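Local coordinates for insect fatty acid binding protein (Manduca sexta, PDB 1MDC), which binds fatty acids in a 1:1 molar ratio, enclosing the hydrophobic ligand inside a small beta-barrel, at residues K6-V11 with D111-T116; F64-E69 with Y84-N89. One frame throughout, in Å; residues are numbered along the deposited sequence.

Near the N terminus, residues 6-11 enter the first barrel strand; their partner, 111-116, follows some 100 residues later on the last strand but one. Interaction 1 closes a long loop, spanning both short helices and most of the strands, and joins two strands that flank the final strand 122-131. Interaction 2 falls wholly within that loop: residues 64-69, from the end of strand 60-64 into the following loop, fold back on strand 78-87 through 84-89, closing a much shorter one. The contacts do not touch, their centres lying about 18 Å apart, but share one antiparallel sheet: interaction 1 where the first and last strands pair, interaction 2 at the gap between the outermost strands, 60-64 and 70-74.

Interaction 1: residues K6-V11 with D111-T116; sequences KVYSLV and DDLVVT
Tyr8 and Leu113 are the closest backbone pair, their CA atoms 7.2 Å apart, too far for main-chain pairing. Both strands run antiparallel to strand 122-131, which lies between them in the sheet, and they diverge as they leave this point. The contact is therefore made by side chains, and it stops after Tyr8 on one side and Leu113 on the other.

Tyr8 carries most of it. Its chi1 of -73° sets CG beside the backbone N, and the ring slants across the start of 111-116, lying obliquely to Leu113 CB, Asp112 C and Asp111 O. Tyr8 CD2 is 3.7 Å from Leu113 CB. On the same side of the ring, Tyr8 CE2 comes to 3.5 Å from Asp111 O. Leu113, with CG anti to its backbone N (chi1 158°), offers mainly its CB here. A tyrosine suits this place because its flat hydrocarbon part can lie against both leucine and backbone, while its OH is hydrogen-bonded to Gly110 O, just before 111-116.

At the outer margin the Lys6 and Asp111 side chains cross at about a right angle, with Lys6 CE 3.3 Å from Asp111 OD1. The charges themselves do not meet: Lys6 NZ is 4.7 Å from Asp111 OD1, and it is hydrogen-bonded instead to Ser2 O. Any attraction between them is probably a modest, longer-range one.

The aromatic ring meets Tyr108 of strand 100-109 edge to face and also touches Tyr130, a hexadecanoate-binding residue of strand 122-131; Leu113 lies near another, Gln40 of strand 39-45. The pair thus packs across strand 122-131, probably beside the carboxylate end of the lipid pocket, with strand 100-109 on the far side of 112-119 and strand 39-45 on the far side of 8-14.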
loop_
_atom_site.group_PDB
_atom_site.type_symbol
_atom_site.label_atom_id
_atom_site.label_comp_id
_atom_site.label_asym_id
_atom_site.label_seq_id
_atom_site.Cartn_x
_atom_site.Cartn_y
_atom_site.Cartn_z
ATOM N N LYS A 6 -9.558 -11.764 -4.776
ATOM C CA LYS A 6 -10.375 -10.770 -5.448
ATOM C C LYS A 6 -9.479 -9.621 -5.906
ATOM O O LYS A 6 -8.481 -9.315 -5.249
ATOM C CB LYS A 6 -11.360 -10.063 -4.477
ATOM C CG LYS A 6 -12.572 -10.852 -4.047
ATOM C CD LYS A 6 -13.517 -10.156 -3.064
ATOM C CE LYS A 6 -14.745 -10.998 -2.909
ATOM N NZ LYS A 6 -14.356 -12.397 -2.973
ATOM N N VAL A 7 -9.835 -8.975 -7.010
ATOM C CA VAL A 7 -9.027 -7.856 -7.462
ATOM C C VAL A 7 -9.738 -6.581 -6.981
ATOM O O VAL A 7 -10.909 -6.384 -7.278
ATOM C CB VAL A 7 -8.859 -7.859 -9.024
ATOM C CG1 VAL A 7 -8.208 -6.544 -9.510
ATOM C CG2 VAL A 7 -7.995 -9.018 -9.408
ATOM N N TYR A 8 -9.047 -5.727 -6.228
ATOM C CA TYR A 8 -9.625 -4.486 -5.745
ATOM C C TYR A 8 -9.032 -3.349 -6.574
ATOM O O TYR A 8 -7.829 -3.299 -6.789
ATOM C CB TYR A 8 -9.269 -4.260 -4.287
ATOM C CG TYR A 8 -10.050 -5.200 -3.346
ATOM C CD1 TYR A 8 -9.571 -6.497 -3.085
ATOM C CD2 TYR A 8 -11.217 -4.781 -2.726
ATOM C CE1 TYR A 8 -10.259 -7.361 -2.230
ATOM C CE2 TYR A 8 -11.927 -5.636 -1.859
ATOM C CZ TYR A 8 -11.437 -6.912 -1.619
ATOM O OH TYR A 8 -12.134 -7.743 -0.778
ATOM N N SER A 9 -9.893 -2.463 -7.045
ATOM C CA SER A 9 -9.496 -1.328 -7.864
ATOM C C SER A 9 -9.787 -0.028 -7.132
ATOM O O SER A 9 -10.826 0.133 -6.491
ATOM C CB SER A 9 -10.367 -1.211 -9.126
ATOM O OG SER A 9 -10.246 -2.386 -9.843
ATOM N N LEU A 10 -8.879 0.930 -7.253
ATOM C CA LEU A 10 -9.080 2.212 -6.599
ATOM C C LEU A 10 -10.293 2.983 -7.093
ATOM O O LEU A 10 -10.465 3.181 -8.301
ATOM C CB LEU A 10 -7.831 3.099 -6.848
ATOM C CG LEU A 10 -7.949 4.449 -6.132
ATOM C CD1 LEU A 10 -7.501 4.263 -4.646
ATOM C CD2 LEU A 10 -6.952 5.339 -6.803
ATOM N N VAL A 11 -11.124 3.432 -6.153
ATOM C CA VAL A 11 -12.300 4.192 -6.512
ATOM C C VAL A 11 -12.218 5.650 -6.080
ATOM O O VAL A 11 -12.814 6.496 -6.702
ATOM C CB VAL A 11 -13.636 3.549 -6.219
ATOM C CG1 VAL A 11 -13.644 2.230 -6.940
ATOM C CG2 VAL A 11 -13.797 3.290 -4.781
ATOM N N ASP A 111 -16.606 -6.533 -0.433
ATOM C CA ASP A 111 -16.070 -5.966 -1.628
ATOM C C ASP A 111 -15.404 -4.622 -1.405
ATOM O O ASP A 111 -14.973 -3.997 -2.354
ATOM C CB ASP A 111 -17.115 -5.906 -2.699
ATOM C CG ASP A 111 -17.296 -7.247 -3.374
ATOM O OD1 ASP A 111 -16.481 -8.231 -3.066
ATOM O OD2 ASP A 111 -18.119 -7.396 -4.196
ATOM N N ASP A 112 -15.299 -4.169 -0.169
ATOM C CA ASP A 112 -14.636 -2.894 0.024
ATOM C C ASP A 112 -13.313 -3.057 0.747
ATOM O O ASP A 112 -13.181 -3.912 1.635
ATOM C CB ASP A 112 -15.482 -1.977 0.955
ATOM C CG ASP A 112 -16.829 -1.611 0.410
ATOM O OD1 ASP A 112 -16.813 -0.888 -0.648
ATOM O OD2 ASP A 112 -17.836 -1.986 0.893
ATOM N N LEU A 113 -12.327 -2.227 0.378
ATOM C CA LEU A 113 -11.005 -2.244 1.007
ATOM C C LEU A 113 -10.741 -0.767 1.373
ATOM O O LEU A 113 -10.879 0.071 0.492
ATOM C CB LEU A 113 -9.908 -2.835 0.097
ATOM C CG LEU A 113 -8.465 -2.414 0.440
ATOM C CD1 LEU A 113 -7.953 -2.873 1.832
ATOM C CD2 LEU A 113 -7.518 -2.962 -0.628
ATOM N N VAL A 114 -10.417 -0.452 2.633
ATOM C CA VAL A 114 -10.157 0.927 3.025
ATOM C C VAL A 114 -8.743 0.954 3.497
ATOM O O VAL A 114 -8.399 0.140 4.310
ATOM C CB VAL A 114 -11.083 1.331 4.203
ATOM C CG1 VAL A 114 -10.815 2.794 4.592
ATOM C CG2 VAL A 114 -12.596 1.177 3.838
ATOM N N VAL A 115 -7.915 1.855 2.999
ATOM C CA VAL A 115 -6.540 1.929 3.430
ATOM C C VAL A 115 -6.370 3.276 4.122
ATOM O O VAL A 115 -6.693 4.297 3.534
ATOM C CB VAL A 115 -5.563 1.896 2.221
ATOM C CG1 VAL A 115 -4.107 1.974 2.740
ATOM C CG2 VAL A 115 -5.651 0.556 1.438
ATOM N N THR A 116 -5.897 3.260 5.356
ATOM C CA THR A 116 -5.700 4.468 6.123
ATOM C C THR A 116 -4.198 4.610 6.201
ATOM O O THR A 116 -3.528 3.684 6.619
ATOM C CB THR A 116 -6.262 4.272 7.509
ATOM O OG1 THR A 116 -7.644 3.992 7.277
ATOM C CG2 THR A 116 -6.162 5.625 8.258
#

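Interaction 2: residues F64-E69 with Y84-N89; sequences FKSGVE and YTVDGN. With SO4 (sulfate ion), chain B.
Phe64 and Tyr84 stack face to face, their ring centroids 4.1 Å apart and their planes only 8° from parallel. Tyr84 CD1 sits 3.9 Å above the centre of the phenylalanine ring, and Phe64 CE2 lies over the centre of the tyrosine ring. At the edge of the Phe64 ring is Val86 CG2, 4.1 Å from Phe64 CE1; at the edge of the tyrosine ring, in its plane, is a sulfate oxygen. The site belongs to the fatty-acid-binding-protein barrel: a type II beta turn, Lys65 to Val68, in the connection between strands 60-64 and 70-74, leans on strand 78-87.

In Phe64, CG lies between the backbone N and the carbonyl carbon (chi1 50°). Phenylalanine fits this apolar site, whereas tyrosine adds a hydroxyl: Tyr84 OH is 2.9 Å from sulfate O1, though whether its proton goes there is not settled. Lys106 and His93 also bind this ion, probably a relic of the crystallisation liquor, and the tyrosine ring stacks on His93 as well.

Beyond the rings, the turn is tied to the strand by two nearly straight bonds. Ser66 holds OG anti to its own backbone N (chi1 -178°), where Ser66 OG receives the N-H of Val86, 3.0 Å from Val86 N; serine is short enough to do this from a neighbouring backbone. Gly67 N donates to Tyr84 O over 2.9 Å, lying in the carbonyl plane. The third turn position requires a positive phi, and glycine supplies it without a CB pressed against the preceding carbonyl oxygen. The turn's own bond, Val68 N to Lys65 O, is weak at 3.3 Å. A water lies between turn and strand, beside the carbonyl oxygens of Lys65 and Val68; the water oxygen accepts the N-H of Tyr84, 2.9 Å from Tyr84 N.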
loop_
_atom_site.group_PDB
_atom_site.type_symbol
_atom_site.label_atom_id
_atom_site.label_comp_id
_atom_site.label_asym_id
_atom_site.label_seq_id
_atom_site.Cartn_x
_atom_site.Cartn_y
_atom_site.Cartn_z
ATOM N N PHE A 64 5.531 -12.641 0.748
ATOM C CA PHE A 64 6.060 -12.278 2.045
ATOM C C PHE A 64 5.424 -13.133 3.104
ATOM O O PHE A 64 4.431 -13.798 2.820
ATOM C CB PHE A 64 5.723 -10.761 2.456
ATOM C CG PHE A 64 4.275 -10.409 2.304
ATOM C CD1 PHE A 64 3.393 -10.595 3.349
ATOM C CD2 PHE A 64 3.806 -9.869 1.098
ATOM C CE1 PHE A 64 2.022 -10.276 3.206
ATOM C CE2 PHE A 64 2.464 -9.567 0.933
ATOM C CZ PHE A 64 1.572 -9.782 2.004
ATOM N N LYS A 65 6.035 -13.076 4.293
ATOM C CA LYS A 65 5.611 -13.767 5.512
ATOM C C LYS A 65 5.220 -12.698 6.514
ATOM O O LYS A 65 5.899 -11.691 6.619
ATOM C CB LYS A 65 6.580 -14.684 6.268
ATOM C CG LYS A 65 7.190 -15.662 5.296
ATOM C CD LYS A 65 8.021 -16.789 5.894
ATOM C CE LYS A 65 8.634 -17.652 4.790
ATOM N NZ LYS A 65 7.956 -18.920 4.554
ATOM N N SER A 66 4.136 -12.925 7.244
ATOM C CA SER A 66 3.683 -11.976 8.247
ATOM C C SER A 66 4.721 -11.794 9.353
ATOM O O SER A 66 5.226 -12.758 9.895
ATOM C CB SER A 66 2.327 -12.411 8.797
ATOM O OG SER A 66 1.837 -11.494 9.748
ATOM N N GLY A 67 5.079 -10.563 9.706
ATOM C CA GLY A 67 6.052 -10.356 10.766
ATOM C C GLY A 67 7.516 -10.322 10.359
ATOM O O GLY A 67 8.392 -10.140 11.201
ATOM N N VAL A 68 7.802 -10.490 9.081
ATOM C CA VAL A 68 9.190 -10.491 8.646
ATOM C C VAL A 68 9.517 -9.295 7.774
ATOM O O VAL A 68 8.903 -9.050 6.756
ATOM C CB VAL A 68 9.479 -11.790 7.890
ATOM C CG1 VAL A 68 10.905 -11.820 7.329
ATOM C CG2 VAL A 68 9.247 -12.981 8.842
ATOM N N GLU A 69 10.507 -8.548 8.175
ATOM C CA GLU A 69 10.881 -7.390 7.391
ATOM C C GLU A 69 11.712 -7.777 6.185
ATOM O O GLU A 69 12.485 -8.726 6.247
ATOM C CB GLU A 69 11.912 -6.632 8.226
ATOM C CG GLU A 69 11.395 -5.937 9.475
ATOM C CD GLU A 69 12.300 -4.779 9.901
ATOM O OE1 GLU A 69 13.419 -4.623 9.223
ATOM O OE2 GLU A 69 12.019 -4.072 10.810
ATOM N N TYR A 84 4.857 -6.620 6.691
ATOM C CA TYR A 84 3.424 -6.685 6.725
ATOM C C TYR A 84 3.032 -7.624 7.860
ATOM O O TYR A 84 3.726 -8.595 8.113
ATOM C CB TYR A 84 2.844 -7.368 5.495
ATOM C CG TYR A 84 2.900 -6.679 4.163
ATOM C CD1 TYR A 84 4.119 -6.577 3.467
ATOM C CD2 TYR A 84 1.731 -6.143 3.618
ATOM C CE1 TYR A 84 4.140 -5.962 2.233
ATOM C CE2 TYR A 84 1.749 -5.508 2.404
ATOM C CZ TYR A 84 2.977 -5.434 1.699
ATOM O OH TYR A 84 2.998 -4.830 0.458
ATOM N N THR A 85 1.923 -7.313 8.528
ATOM C CA THR A 85 1.315 -8.078 9.618
ATOM C C THR A 85 -0.061 -8.414 9.054
ATOM O O THR A 85 -0.784 -7.476 8.694
ATOM C CB THR A 85 1.070 -7.227 10.871
ATOM O OG1 THR A 85 2.367 -6.994 11.392
ATOM C CG2 THR A 85 0.320 -8.101 11.832
ATOM N N VAL A 86 -0.394 -9.720 8.944
ATOM C CA VAL A 86 -1.683 -10.215 8.434
ATOM C C VAL A 86 -2.448 -10.696 9.671
ATOM O O VAL A 86 -1.947 -11.585 10.383
ATOM C CB VAL A 86 -1.494 -11.319 7.428
ATOM C CG1 VAL A 86 -2.876 -11.641 6.928
ATOM C CG2 VAL A 86 -0.694 -10.747 6.256
ATOM N N ASP A 87 -3.622 -10.099 9.964
ATOM C CA ASP A 87 -4.383 -10.474 11.157
ATOM C C ASP A 87 -5.823 -10.420 10.791
ATOM O O ASP A 87 -6.505 -9.405 10.919
ATOM C CB ASP A 87 -3.994 -9.530 12.351
ATOM C CG ASP A 87 -4.517 -9.787 13.764
ATOM O OD1 ASP A 87 -5.370 -10.751 13.880
ATOM O OD2 ASP A 87 -4.205 -9.143 14.722
ATOM N N GLY A 88 -6.259 -11.546 10.295
ATOM C CA GLY A 88 -7.636 -11.662 9.871
ATOM C C GLY A 88 -7.942 -10.776 8.641
ATOM O O GLY A 88 -7.356 -10.901 7.575
ATOM N N ASN A 89 -8.896 -9.868 8.802
ATOM C CA ASN A 89 -9.287 -8.983 7.718
ATOM C C ASN A 89 -8.461 -7.682 7.727
ATOM O O ASN A 89 -8.709 -6.806 6.919
ATOM C CB ASN A 89 -10.778 -8.566 7.781
ATOM C CG ASN A 89 -10.975 -7.903 9.147
ATOM O OD1 ASN A 89 -11.158 -8.617 10.158
ATOM N ND2 ASN A 89 -10.888 -6.579 9.224
HETATM S S SO4 B . 0.327 -2.361 -0.129
HETATM O O1 SO4 B . 0.296 -3.676 0.521
HETATM O O2 SO4 B . -0.947 -2.099 -0.764
HETATM O O3 SO4 B . 0.539 -1.293 0.858
HETATM O O4 SO4 B . 1.406 -2.352 -1.157
HETATM O O HOH W 1 6.331 -8.957 5.948
#